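Local coordinates for protein NADH oxidoreductase (Mesorhizobium loti, PDB 3PI7) that probably binds NADPH and acts as an NAD(P)H-dependent oxidoreductase, perhaps a quinone reductase, built from a GroES-like and a Rossmann-type domain, at residues Ser9-Leu14 with Ser115-Trp120; Leu37-Ile42 with Val325-Ala330; Asp142-Ile147 with Lys344-Pro349; Leu180-Ala185 with Ala203-Ile208; Arg191-Val196 with Glu232-Phe237. All coordinates share one frame; numbering follows the deposited sequence. Where two conformers were deposited one is given.

Contact 1: Ser9-Leu14 with Ser115-Trp120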
# COMPACT_ATOMS: atom_id res chain seq x y z
N SER A 9 -47.95 9.22 -7.79
CA SER A 9 -47.68 7.80 -7.66
C SER A 9 -46.76 7.34 -8.80
O SER A 9 -46.24 6.24 -8.73
CB SER A 9 -48.97 6.99 -7.62
OG SER A 9 -49.76 7.21 -8.77
N GLU A 10 -46.54 8.19 -9.82
CA GLU A 10 -45.67 7.86 -10.95
C GLU A 10 -44.65 8.97 -11.14
O GLU A 10 -44.94 10.13 -10.86
CB GLU A 10 -46.54 7.67 -12.20
CG GLU A 10 -45.83 7.14 -13.43
CD GLU A 10 -46.79 6.65 -14.50
OE1 GLU A 10 -47.69 5.85 -14.16
OE2 GLU A 10 -46.64 7.08 -15.66
N MSE A 11 -43.49 8.62 -11.66
CA MSE A 11 -42.45 9.65 -11.91
C MSE A 11 -41.56 9.29 -13.09
O MSE A 11 -41.49 8.12 -13.48
CB MSE A 11 -41.56 9.78 -10.65
CG MSE A 11 -40.80 8.46 -10.32
SE MSE A 11 -39.57 8.71 -8.91
CE MSE A 11 -38.69 7.06 -9.02
N LYS A 12 -40.90 10.29 -13.66
CA LYS A 12 -39.91 10.02 -14.68
C LYS A 12 -38.57 9.84 -13.98
O LYS A 12 -38.34 10.42 -12.92
CB LYS A 12 -39.85 11.09 -15.79
CG LYS A 12 -39.61 12.53 -15.39
CD LYS A 12 -39.60 13.41 -16.65
CE LYS A 12 -39.00 14.78 -16.46
NZ LYS A 12 -39.81 15.65 -15.58
N ALA A 13 -37.70 9.00 -14.56
CA ALA A 13 -36.40 8.69 -13.98
C ALA A 13 -35.48 8.13 -15.03
O ALA A 13 -35.96 7.74 -16.10
CB ALA A 13 -36.58 7.68 -12.84
N LEU A 14 -34.16 8.10 -14.74
CA LEU A 14 -33.12 7.50 -15.62
C LEU A 14 -32.78 6.18 -14.98
O LEU A 14 -32.12 6.15 -13.93
CB LEU A 14 -31.89 8.42 -15.76
CG LEU A 14 -32.17 9.84 -16.22
CD1 LEU A 14 -30.89 10.62 -16.34
CD2 LEU A 14 -32.95 9.86 -17.57
N SER A 115 -29.70 3.16 -0.99
CA SER A 115 -31.18 3.09 -1.03
C SER A 115 -31.71 2.40 -2.30
O SER A 115 -32.82 1.85 -2.29
CB SER A 115 -31.77 4.50 -0.98
OG SER A 115 -31.63 5.14 -2.25
N ASN A 116 -30.93 2.46 -3.39
CA ASN A 116 -31.31 1.92 -4.69
C ASN A 116 -32.55 2.65 -5.27
O ASN A 116 -33.29 2.09 -6.07
CB ASN A 116 -31.51 0.40 -4.63
CG ASN A 116 -30.17 -0.31 -4.54
OD1 ASN A 116 -29.25 0.02 -5.29
ND2 ASN A 116 -30.07 -1.33 -3.67
N TRP A 117 -32.68 3.95 -4.93
CA TRP A 117 -33.65 4.92 -5.47
C TRP A 117 -32.87 6.20 -5.64
O TRP A 117 -32.87 7.06 -4.76
CB TRP A 117 -34.87 5.10 -4.55
CG TRP A 117 -35.68 3.85 -4.48
CD1 TRP A 117 -35.69 2.94 -3.46
CD2 TRP A 117 -36.46 3.29 -5.53
NE1 TRP A 117 -36.52 1.89 -3.78
CE2 TRP A 117 -36.97 2.06 -5.07
CE3 TRP A 117 -36.82 3.73 -6.82
CZ2 TRP A 117 -37.81 1.26 -5.84
CZ3 TRP A 117 -37.65 2.93 -7.59
CH2 TRP A 117 -38.13 1.71 -7.10
N GLY A 118 -32.18 6.28 -6.77
CA GLY A 118 -31.25 7.35 -7.06
C GLY A 118 -31.80 8.73 -7.28
O GLY A 118 -32.99 8.91 -7.51
N SER A 119 -30.88 9.70 -7.35
CA SER A 119 -31.29 11.08 -7.53
C SER A 119 -31.67 11.46 -8.97
O SER A 119 -32.13 12.57 -9.17
CB SER A 119 -30.17 12.00 -7.06
OG SER A 119 -29.00 11.79 -7.82
N TRP A 120 -31.42 10.61 -9.98
CA TRP A 120 -31.72 10.94 -11.39
C TRP A 120 -33.17 10.51 -11.68
O TRP A 120 -33.46 9.62 -12.48
CB TRP A 120 -30.71 10.30 -12.35
CG TRP A 120 -29.30 10.76 -12.15
CD1 TRP A 120 -28.85 11.71 -11.28
CD2 TRP A 120 -28.15 10.25 -12.81
NE1 TRP A 120 -27.49 11.82 -11.35
CE2 TRP A 120 -27.03 10.95 -12.30
CE3 TRP A 120 -27.96 9.28 -13.79
CZ2 TRP A 120 -25.74 10.70 -12.74
CZ3 TRP A 120 -26.66 9.04 -14.24
CH2 TRP A 120 -25.57 9.71 -13.68
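Leu14 and Trp120 make the close half of this contact. The backbone N of Leu14 donates to the carbonyl O of Trp120 at 2.8 Å with an N-H...O angle of 167°, and it approaches the oxygen nearly end-on to the carbonyl bond. The same oxygen lies 3.4 Å from CA of Ala13, a distance that fits an additional CA-H...O contact. Beside this bond the side chains pack: CD1 of Leu14 sits 4.0 Å from CB of Trp120 and 4.1 Å from its CE3, so the methyl meets CB and the near corner of the six-membered ring, coming in obliquely. The first torsion of Leu14 (chi1 -54°) sets CG beside its own backbone N and opposite the carbonyl carbon, which brings the branch over to Trp120. The indole NE1 itself bonds to the carbonyl O of Ser60. Structurally, the edge of strand 10-16, which pairs antiparallel with strand 37-43, is here fastened to the irregular loop between strands 107-111 and 123-127 of the GroES-like domain. The other half is slacker. Selenomethionine Met11 only reaches Trp117 with CE, 4.4 Å from CE3, and Trp117 is partly exposed, lying near a bound glycerol. Trp117 N donates to Ser115 OG at 3.1 Å, an ST turn just before the ring.

Contact 2: Leu37-Ile42 with Val325-Ala330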
# COMPACT_ATOMS: atom_id res chain seq x y z
N LEU A 37 -28.51 3.49 -19.26
CA LEU A 37 -29.69 4.09 -18.67
C LEU A 37 -30.77 4.26 -19.69
O LEU A 37 -30.47 4.46 -20.87
CB LEU A 37 -29.32 5.48 -18.10
CG LEU A 37 -28.35 5.53 -16.91
CD1 LEU A 37 -27.95 6.95 -16.61
CD2 LEU A 37 -28.98 4.92 -15.67
N GLU A 38 -32.01 4.16 -19.24
CA GLU A 38 -33.15 4.39 -20.09
C GLU A 38 -34.10 5.31 -19.36
O GLU A 38 -34.29 5.17 -18.14
CB GLU A 38 -33.85 3.10 -20.50
CG GLU A 38 -34.36 2.24 -19.36
CD GLU A 38 -35.23 1.07 -19.80
OE1 GLU A 38 -35.93 1.20 -20.83
OE2 GLU A 38 -35.21 0.02 -19.12
N GLN A 39 -34.66 6.26 -20.09
CA GLN A 39 -35.64 7.16 -19.50
C GLN A 39 -36.92 6.37 -19.39
O GLN A 39 -37.34 5.71 -20.35
CB GLN A 39 -35.79 8.43 -20.35
CG GLN A 39 -36.74 9.44 -19.68
CD GLN A 39 -37.06 10.60 -20.57
OE1 GLN A 39 -36.19 11.18 -21.23
NE2 GLN A 39 -38.34 10.97 -20.58
N GLY A 40 -37.54 6.40 -18.23
CA GLY A 40 -38.80 5.68 -18.06
C GLY A 40 -39.70 6.35 -17.06
O GLY A 40 -39.31 7.30 -16.40
N ARG A 41 -40.93 5.87 -17.00
CA ARG A 41 -41.92 6.33 -16.03
C ARG A 41 -42.14 5.14 -15.12
O ARG A 41 -42.44 4.06 -15.62
CB ARG A 41 -43.23 6.78 -16.71
CG ARG A 41 -43.11 8.10 -17.47
CD ARG A 41 -44.46 8.77 -17.72
NE ARG A 41 -45.07 9.28 -16.48
CZ ARG A 41 -44.75 10.45 -15.91
NH1 ARG A 41 -43.83 11.23 -16.46
NH2 ARG A 41 -45.33 10.82 -14.78
N ILE A 42 -41.92 5.31 -13.82
CA ILE A 42 -42.04 4.21 -12.87
C ILE A 42 -42.77 4.69 -11.63
O ILE A 42 -42.90 5.88 -11.41
CB ILE A 42 -40.63 3.63 -12.49
CG1 ILE A 42 -39.71 4.68 -11.84
CG2 ILE A 42 -39.94 2.95 -13.69
CD1 ILE A 42 -38.60 4.00 -10.96
N VAL A 325 -28.83 20.03 -17.22
CA VAL A 325 -29.49 19.27 -18.26
C VAL A 325 -30.85 18.84 -17.78
O VAL A 325 -30.91 18.14 -16.78
CB VAL A 325 -28.66 18.02 -18.70
CG1 VAL A 325 -29.26 17.38 -19.94
CG2 VAL A 325 -27.20 18.40 -18.96
N PRO A 326 -31.94 19.13 -18.54
CA PRO A 326 -33.25 18.60 -18.15
C PRO A 326 -33.21 17.10 -18.14
O PRO A 326 -32.50 16.49 -18.98
CB PRO A 326 -34.16 19.09 -19.29
CG PRO A 326 -33.48 20.28 -19.85
CD PRO A 326 -32.03 19.93 -19.78
N LEU A 327 -33.96 16.48 -17.24
CA LEU A 327 -33.96 15.01 -17.18
C LEU A 327 -34.37 14.42 -18.53
O LEU A 327 -33.81 13.40 -18.93
CB LEU A 327 -34.87 14.49 -16.07
CG LEU A 327 -34.74 13.00 -15.74
CD1 LEU A 327 -34.83 12.76 -14.26
CD2 LEU A 327 -35.80 12.19 -16.47
N ALA A 328 -35.30 15.07 -19.26
CA ALA A 328 -35.78 14.62 -20.57
C ALA A 328 -34.70 14.66 -21.64
O ALA A 328 -34.89 14.06 -22.69
CB ALA A 328 -36.97 15.47 -21.03
N GLU A 329 -33.63 15.42 -21.40
CA GLU A 329 -32.50 15.56 -22.30
C GLU A 329 -31.27 14.79 -21.84
O GLU A 329 -30.29 14.76 -22.57
CB GLU A 329 -32.09 17.06 -22.44
CG GLU A 329 -33.14 17.97 -23.05
CD GLU A 329 -33.47 17.71 -24.51
OE1 GLU A 329 -32.84 16.83 -25.15
OE2 GLU A 329 -34.39 18.38 -25.00
N ALA A 330 -31.28 14.24 -20.60
CA ALA A 330 -30.09 13.65 -20.01
C ALA A 330 -29.52 12.45 -20.79
O ALA A 330 -28.30 12.40 -20.99
CB ALA A 330 -30.37 13.25 -18.57
O HOH W 1 -33.35 11.69 -21.04
O HOH W 2 -37.20 12.42 -23.49
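Gln39 in segment 37-42, on strand 37-43, faces the first turn of the helix that starts near Leu327, and the two backbones stay well apart: the closest CA atoms, those of Gln39 and Ala328, are 7.5 Å from each other. Segment 325-330 changes from strand at Val325 and Pro326 to helical geometry, and its turn is closed by bonds such as that from Glu329 N to Pro326 O at 2.9 Å. The gap is spanned by one side chain. CG of Gln39 lies opposite its backbone N (chi1 -175°) and the chain runs on extended, so the amide is carried out to the helix start. Its OE1 ends 3.5 Å from the carbonyl O of Ala328, and since both are acceptors they cannot bond directly. Two waters settle the mismatch. Water 1 donates to Gln39 OE1 at 2.9 Å and to Leu327 O at 2.8 Å; water 2 donates to Gln39 OE1 at 2.8 Å and to Ala328 O. The buried Leu327 also packs on Leu14 and Ile347. This joins the N-terminal hairpin to the strand-to-helix junction near the C terminus. Chemically, the link is solvent-mediated: the two waters supply the hydrogens that the acceptors Gln39 OE1, Leu327 O and Ala328 O cannot give one another, so it probably depends on ordered solvent.

Contact 3: Asp142-Ile147 with Lys344-Pro349; sequences DGAAMI and KVFIRP
Apolar packing comes first here, with two alanine methyls set against the ring of Phe346. CB of Ala144 stands 3.9 Å from CE2 and 4.0 Å from CD2 of Phe346, whereas CB of Ala145 lies 4.0 Å from CE2 and arrives at the edge, near the ring plane. The two methyls therefore share one rim carbon from different directions. Phe346 reaches them because its chi1 of -64° places CG beside the backbone N and opposite the carbonyl carbon, on the turn's side of strand 345-348. The second kind of contact involves the aliphatic stem and ammonium of Lys344. Its extended chain passes Ala145 so that CE is 4.0 Å and NZ 3.3 Å from CB of Ala145. The polar end finds its partners elsewhere: NZ bonds to OD1 of Asn62 and makes a long, weak ion pair with OE2 of Glu86. Backbone bonding inside segment 142-147 is weak, the Gly143-Met146 type I turn being closed by Met146 N to Gly143 O at 3.4 Å. Strand 58-60, which pairs antiparallel with 345-348, lies alongside, and Ser60 touches Ala145, Lys344 and Phe346. The contact thus sets the Gly143-Met146 turn against the last strand of the chain. Being small, the methyls let the ring and lysine chain come close, while the buried ammonium is hydrogen-bonded by Asn62 and probably eased by the more distant carboxylate of Glu86.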
# COMPACT_ATOMS: atom_id res chain seq x y z
N ASP A 142 -25.90 25.04 -4.55
CA ASP A 142 -24.80 24.68 -3.64
C ASP A 142 -25.16 23.33 -2.97
O ASP A 142 -24.31 22.43 -2.84
CB ASP A 142 -24.54 25.81 -2.64
CG ASP A 142 -23.90 27.03 -3.29
OD1 ASP A 142 -23.08 26.84 -4.24
OD2 ASP A 142 -24.24 28.18 -2.89
N GLY A 143 -26.46 23.17 -2.68
CA GLY A 143 -26.99 21.95 -2.09
C GLY A 143 -26.84 20.70 -2.93
O GLY A 143 -26.65 19.63 -2.36
N ALA A 144 -26.94 20.78 -4.27
CA ALA A 144 -26.91 19.58 -5.10
C ALA A 144 -25.57 18.90 -5.14
O ALA A 144 -25.51 17.72 -5.42
CB ALA A 144 -27.38 19.89 -6.52
N ALA A 145 -24.49 19.63 -4.84
CA ALA A 145 -23.14 19.08 -4.85
C ALA A 145 -22.43 19.32 -3.50
O ALA A 145 -21.21 19.33 -3.45
CB ALA A 145 -22.36 19.71 -5.99
N MSE A 146 -23.22 19.47 -2.42
CA MSE A 146 -22.69 19.78 -1.09
C MSE A 146 -22.08 18.55 -0.39
O MSE A 146 -21.26 18.73 0.51
CB MSE A 146 -23.78 20.42 -0.20
CG MSE A 146 -23.30 20.85 1.20
SE MSE A 146 -24.69 21.54 2.36
CE MSE A 146 -24.85 23.30 1.50
N ILE A 147 -22.44 17.34 -0.77
CA ILE A 147 -21.93 16.19 -0.03
C ILE A 147 -20.68 15.53 -0.58
O ILE A 147 -19.70 15.48 0.15
CB ILE A 147 -23.06 15.13 0.16
CG1 ILE A 147 -24.19 15.71 1.04
CG2 ILE A 147 -22.54 13.78 0.73
CD1 ILE A 147 -25.45 14.86 1.03
N LYS A 344 -18.99 21.21 -13.53
CA LYS A 344 -19.83 20.07 -13.20
C LYS A 344 -21.17 20.11 -13.99
O LYS A 344 -21.70 21.19 -14.26
CB LYS A 344 -20.11 20.09 -11.68
CG LYS A 344 -20.52 18.75 -11.10
CD LYS A 344 -20.59 18.81 -9.57
CE LYS A 344 -20.99 17.47 -9.06
NZ LYS A 344 -20.72 17.29 -7.60
N VAL A 345 -21.69 18.94 -14.34
CA VAL A 345 -22.95 18.81 -15.06
C VAL A 345 -24.02 18.39 -14.04
O VAL A 345 -23.76 17.55 -13.18
CB VAL A 345 -22.84 17.84 -16.28
CG1 VAL A 345 -24.17 17.70 -17.01
CG2 VAL A 345 -21.75 18.30 -17.25
N PHE A 346 -25.21 18.99 -14.12
CA PHE A 346 -26.33 18.66 -13.23
C PHE A 346 -27.52 18.22 -14.06
O PHE A 346 -27.63 18.60 -15.23
CB PHE A 346 -26.73 19.87 -12.38
CG PHE A 346 -25.65 20.32 -11.44
CD1 PHE A 346 -24.64 21.19 -11.87
CD2 PHE A 346 -25.60 19.84 -10.14
CE1 PHE A 346 -23.61 21.57 -11.00
CE2 PHE A 346 -24.59 20.24 -9.26
CZ PHE A 346 -23.59 21.09 -9.70
N ILE A 347 -28.38 17.39 -13.46
CA ILE A 347 -29.62 16.94 -14.07
C ILE A 347 -30.77 17.63 -13.32
O ILE A 347 -30.77 17.63 -12.08
CB ILE A 347 -29.72 15.38 -14.05
CG1 ILE A 347 -28.62 14.78 -14.95
CG2 ILE A 347 -31.10 14.88 -14.51
CD1 ILE A 347 -28.43 13.20 -14.83
N ARG A 348 -31.73 18.23 -14.06
CA ARG A 348 -32.89 18.87 -13.46
C ARG A 348 -34.15 18.09 -13.81
O ARG A 348 -34.62 18.14 -14.96
CB ARG A 348 -33.01 20.34 -13.88
CG ARG A 348 -34.11 21.08 -13.12
CD ARG A 348 -34.37 22.45 -13.71
NE ARG A 348 -35.59 23.02 -13.15
CZ ARG A 348 -36.14 24.16 -13.54
NH1 ARG A 348 -35.59 24.86 -14.52
NH2 ARG A 348 -37.25 24.60 -12.96
N PRO A 349 -34.71 17.34 -12.85
CA PRO A 349 -35.95 16.59 -13.13
C PRO A 349 -37.15 17.52 -13.36
O PRO A 349 -37.18 18.63 -12.77
CB PRO A 349 -36.14 15.74 -11.87
CG PRO A 349 -34.81 15.73 -11.19
CD PRO A 349 -34.27 17.11 -11.45
OXT PRO A 349 -38.07 17.15 -14.13

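Contact 4: Leu180-Ala185 with Ala203-Ile208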
# COMPACT_ATOMS: atom_id res chain seq x y z
N LEU A 180 -11.57 21.83 -5.24
CA LEU A 180 -11.94 22.16 -3.85
C LEU A 180 -10.72 22.00 -2.92
O LEU A 180 -10.50 22.82 -2.02
CB LEU A 180 -13.08 21.26 -3.36
CG LEU A 180 -14.47 21.48 -3.96
CD1 LEU A 180 -15.41 20.43 -3.48
CD2 LEU A 180 -15.00 22.86 -3.64
N ILE A 181 -9.95 20.92 -3.10
CA ILE A 181 -8.77 20.67 -2.26
C ILE A 181 -7.72 21.74 -2.49
O ILE A 181 -7.13 22.22 -1.54
CB ILE A 181 -8.21 19.23 -2.46
CG1 ILE A 181 -9.29 18.23 -2.02
CG2 ILE A 181 -6.89 19.01 -1.63
CD1 ILE A 181 -8.98 16.76 -2.27
N ILE A 182 -7.52 22.13 -3.76
CA ILE A 182 -6.55 23.19 -4.10
C ILE A 182 -6.91 24.47 -3.31
O ILE A 182 -6.02 25.07 -2.70
CB ILE A 182 -6.45 23.43 -5.64
CG1 ILE A 182 -5.76 22.24 -6.33
CG2 ILE A 182 -5.63 24.71 -5.90
CD1 ILE A 182 -5.91 22.17 -7.86
N GLY A 183 -8.20 24.84 -3.29
CA GLY A 183 -8.72 25.99 -2.55
C GLY A 183 -8.41 25.93 -1.06
O GLY A 183 -7.88 26.89 -0.50
N LEU A 184 -8.69 24.79 -0.42
CA LEU A 184 -8.36 24.53 0.99
C LEU A 184 -6.86 24.67 1.24
O LEU A 184 -6.44 25.22 2.25
CB LEU A 184 -8.78 23.10 1.39
CG LEU A 184 -10.27 22.82 1.51
CD1 LEU A 184 -10.52 21.32 1.73
CD2 LEU A 184 -10.91 23.63 2.66
N ALA A 185 -6.05 24.08 0.34
CA ALA A 185 -4.61 24.11 0.44
C ALA A 185 -4.09 25.53 0.41
O ALA A 185 -3.27 25.88 1.24
CB ALA A 185 -4.01 23.31 -0.71
N ALA A 203 -3.28 27.36 -16.43
CA ALA A 203 -3.57 28.68 -15.88
C ALA A 203 -4.69 28.65 -14.84
O ALA A 203 -4.52 29.23 -13.77
CB ALA A 203 -3.92 29.66 -16.99
N LEU A 204 -5.80 27.93 -15.11
CA LEU A 204 -6.90 27.96 -14.15
C LEU A 204 -6.53 27.28 -12.85
O LEU A 204 -6.95 27.77 -11.79
CB LEU A 204 -8.22 27.41 -14.71
CG LEU A 204 -8.42 25.91 -14.90
CD1 LEU A 204 -9.15 25.32 -13.70
CD2 LEU A 204 -9.31 25.65 -16.13
N LEU A 205 -5.78 26.17 -12.91
CA LEU A 205 -5.41 25.46 -11.69
C LEU A 205 -4.40 26.24 -10.89
O LEU A 205 -4.50 26.29 -9.66
CB LEU A 205 -4.93 24.03 -11.97
CG LEU A 205 -6.06 23.13 -12.46
CD1 LEU A 205 -5.56 21.78 -12.84
CD2 LEU A 205 -7.21 23.04 -11.43
N LYS A 206 -3.49 26.95 -11.57
CA LYS A 206 -2.54 27.80 -10.87
C LYS A 206 -3.26 28.98 -10.23
O LYS A 206 -2.92 29.38 -9.11
CB LYS A 206 -1.45 28.25 -11.82
CG LYS A 206 -0.36 27.22 -11.97
CD LYS A 206 0.61 27.59 -13.06
CE LYS A 206 1.74 26.60 -13.14
NZ LYS A 206 2.68 26.90 -14.25
N ASP A 207 -4.30 29.50 -10.91
CA ASP A 207 -5.10 30.62 -10.42
C ASP A 207 -5.77 30.30 -9.08
O ASP A 207 -5.75 31.13 -8.18
CB ASP A 207 -6.17 31.00 -11.45
CG ASP A 207 -6.97 32.22 -11.04
OD1 ASP A 207 -6.35 33.31 -10.90
OD2 ASP A 207 -8.20 32.09 -10.83
N ILE A 208 -6.28 29.08 -8.93
CA ILE A 208 -6.97 28.72 -7.69
C ILE A 208 -5.98 28.29 -6.58
O ILE A 208 -6.40 28.11 -5.44
CB ILE A 208 -8.08 27.68 -7.93
CG1 ILE A 208 -7.57 26.46 -8.70
CG2 ILE A 208 -9.27 28.34 -8.66
CD1 ILE A 208 -8.35 25.25 -8.47
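Ile182 points into the groove between Leu205 and Ile208, and its side chain crosses each of theirs at about a right angle. Its two branches take different partners. CG2 lies opposite the backbone N of Ile182 and meets Ile208, 3.8 Å from CD1 and 3.5 Å from the carbonyl O; CD1, on the other branch, runs out to Leu205 CD2 at 3.9 Å while staying 4.0 Å from CD1 of Ile208. Ile208 turns its own end inward: with chi1 at 52°, CG1 sits between the backbone N and the carbonyl carbon, which swings CD1 back across the gap toward Ile182. Replacing Ile182 by an alanine takes CD1 from Leu205 and CG2 from Ile208, and would probably open a gap between the helices, leaving Ile208 CD1 only the CB to pack on. The backbones come nearest where CA of Gly183 lies 6.1 Å from CA of Ile208. The short axes of 180-185 and 203-208 approach to 9.7 Å at 37° between their N-to-C directions, so the two helices run roughly the same way, as expected for consecutive helices of a Rossmann-type beta-alpha-beta-alpha-beta run. Strand 191-196 joins them in the chain and contacts both: Ile182 rests on Pro192 and Leu205 on Val194 and Val196. Ile182 also touches Met170 of strand 167-170, while Ile181 packs on both that strand and helix 148-163.

Contact 5: Arg191-Val196 with Glu232-Phe237; sequences RPIVTV and EQPRIF
Arg191, at the start of strand 191-196, meets Glu232 in a side-on salt bridge. Its NE donates to OE1 of Glu232 at 2.9 Å and its NH2 to OE2 of Glu232 at 2.9 Å, the second bond the straighter (172°) and directed at the syn lone pair. The guanidinium and carboxylate planes are 17° apart, so the pair is nearly flat, and OE2 also bonds to NE2 of His212. A leucine in place of Glu232 would probably leave the guanidinium of Arg191 without its charged mate and free to turn, and take from His212 NE2 this hydrogen-bond partner. Strand 191-196 belongs to the parallel six-stranded sheet of the Rossmann-type domain, and segment 232-237 leads from helix 221-232, through Gln233 with positive phi, into strand 236-239 of that sheet. Further on, Ile193 sends CD1 to CB of Glu232 (3.7 Å) and to CG of Pro234 (3.8 Å), its side chain crossing the proline at about a right angle beside Met229.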
# COMPACT_ATOMS: atom_id res chain seq x y z
N ARG A 191 0.86 23.33 -0.75
CA ARG A 191 1.36 23.47 -2.11
C ARG A 191 0.98 22.29 -2.97
O ARG A 191 1.71 21.31 -3.05
CB ARG A 191 2.87 23.63 -2.07
CG ARG A 191 3.26 24.94 -1.41
CD ARG A 191 4.76 25.01 -1.16
NE ARG A 191 5.53 25.05 -2.41
CZ ARG A 191 5.82 26.16 -3.08
NH1 ARG A 191 5.35 27.33 -2.66
NH2 ARG A 191 6.54 26.11 -4.19
N PRO A 192 -0.14 22.40 -3.69
CA PRO A 192 -0.59 21.27 -4.49
C PRO A 192 0.25 21.07 -5.73
O PRO A 192 0.59 22.03 -6.41
CB PRO A 192 -2.04 21.65 -4.87
CG PRO A 192 -2.41 22.73 -3.92
CD PRO A 192 -1.16 23.47 -3.63
N ILE A 193 0.53 19.81 -6.04
CA ILE A 193 1.24 19.43 -7.26
C ILE A 193 0.20 18.64 -8.00
O ILE A 193 -0.18 17.58 -7.51
CB ILE A 193 2.51 18.62 -6.94
CG1 ILE A 193 3.53 19.44 -6.14
CG2 ILE A 193 3.12 17.98 -8.22
CD1 ILE A 193 4.52 18.51 -5.32
N VAL A 194 -0.26 19.11 -9.17
CA VAL A 194 -1.31 18.37 -9.82
C VAL A 194 -0.96 18.06 -11.25
O VAL A 194 -0.20 18.79 -11.87
CB VAL A 194 -2.70 19.09 -9.73
CG1 VAL A 194 -3.06 19.43 -8.28
CG2 VAL A 194 -2.77 20.33 -10.61
N THR A 195 -1.51 16.98 -11.77
CA THR A 195 -1.29 16.61 -13.16
C THR A 195 -2.56 16.82 -13.97
O THR A 195 -3.68 16.58 -13.48
CB THR A 195 -0.79 15.17 -13.31
OG1 THR A 195 -1.86 14.32 -12.94
CG2 THR A 195 0.48 14.88 -12.47
N VAL A 196 -2.40 17.28 -15.22
CA VAL A 196 -3.49 17.48 -16.20
C VAL A 196 -3.13 16.81 -17.54
O VAL A 196 -1.98 16.44 -17.73
CB VAL A 196 -3.81 18.98 -16.41
CG1 VAL A 196 -4.31 19.62 -15.12
CG2 VAL A 196 -2.60 19.74 -16.95
N GLU A 232 10.04 19.78 -3.87
CA GLU A 232 8.87 19.94 -2.98
C GLU A 232 8.76 18.90 -1.88
O GLU A 232 8.12 19.18 -0.86
CB GLU A 232 7.58 19.93 -3.80
CG GLU A 232 7.45 21.10 -4.77
CD GLU A 232 7.27 22.49 -4.18
OE1 GLU A 232 6.89 22.59 -2.99
OE2 GLU A 232 7.50 23.48 -4.92
N GLN A 233 9.30 17.70 -2.11
CA GLN A 233 9.30 16.57 -1.15
C GLN A 233 7.89 16.25 -0.57
O GLN A 233 7.72 16.15 0.65
CB GLN A 233 10.27 16.87 0.01
CG GLN A 233 11.72 17.02 -0.45
CD GLN A 233 12.34 15.68 -0.75
OE1 GLN A 233 12.48 15.28 -1.90
NE2 GLN A 233 12.66 14.94 0.29
N PRO A 234 6.86 16.10 -1.42
CA PRO A 234 5.54 15.74 -0.87
C PRO A 234 5.49 14.33 -0.32
O PRO A 234 6.21 13.45 -0.80
CB PRO A 234 4.63 15.81 -2.12
CG PRO A 234 5.54 15.46 -3.26
CD PRO A 234 6.83 16.16 -2.90
N ARG A 235 4.61 14.09 0.63
CA ARG A 235 4.45 12.73 1.14
C ARG A 235 3.08 12.18 0.82
O ARG A 235 2.94 10.97 0.69
CB ARG A 235 4.74 12.68 2.64
CG ARG A 235 6.27 12.60 2.91
CD ARG A 235 6.62 12.23 4.34
NE ARG A 235 6.02 13.10 5.36
CZ ARG A 235 6.47 14.30 5.70
NH1 ARG A 235 7.53 14.82 5.09
NH2 ARG A 235 5.86 15.00 6.64
N ILE A 236 2.07 13.04 0.62
CA ILE A 236 0.75 12.52 0.31
C ILE A 236 0.47 12.62 -1.13
O ILE A 236 0.63 13.68 -1.70
CB ILE A 236 -0.38 13.23 1.12
CG1 ILE A 236 -0.11 13.11 2.64
CG2 ILE A 236 -1.78 12.71 0.75
CD1 ILE A 236 -0.18 11.60 3.22
N PHE A 237 -0.00 11.50 -1.71
CA PHE A 237 -0.41 11.49 -3.11
C PHE A 237 -1.85 11.01 -3.15
O PHE A 237 -2.12 9.84 -2.84
CB PHE A 237 0.55 10.60 -3.92
CG PHE A 237 0.12 10.21 -5.32
CD1 PHE A 237 -0.64 11.09 -6.11
CD2 PHE A 237 0.49 8.99 -5.86
CE1 PHE A 237 -1.05 10.71 -7.39
CE2 PHE A 237 0.12 8.64 -7.17
CZ PHE A 237 -0.61 9.52 -7.94

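Overall arrangement
From the N terminus, contact 1 opens first, on strand 10-16, and closes over about a hundred residues at loop 115-120. Contact 2 opens inside that span, at strand 37-43, and closes far later at 325-330, so the two cross; they share the hairpin 10-16/37-43. Contact 3 runs from 142-147 to the C-terminal strand, so it crosses contact 2 along the chain, and the two meet in space at the parallel pair 323-326/345-348. Contacts 4 and 5 close short loops within both spans and cross each other, meeting around strand 191-196. Contacts 1 to 3 thus gather the chain's two ends about the GroES-like part, whereas 4 and 5 consolidate the Rossmann-type part.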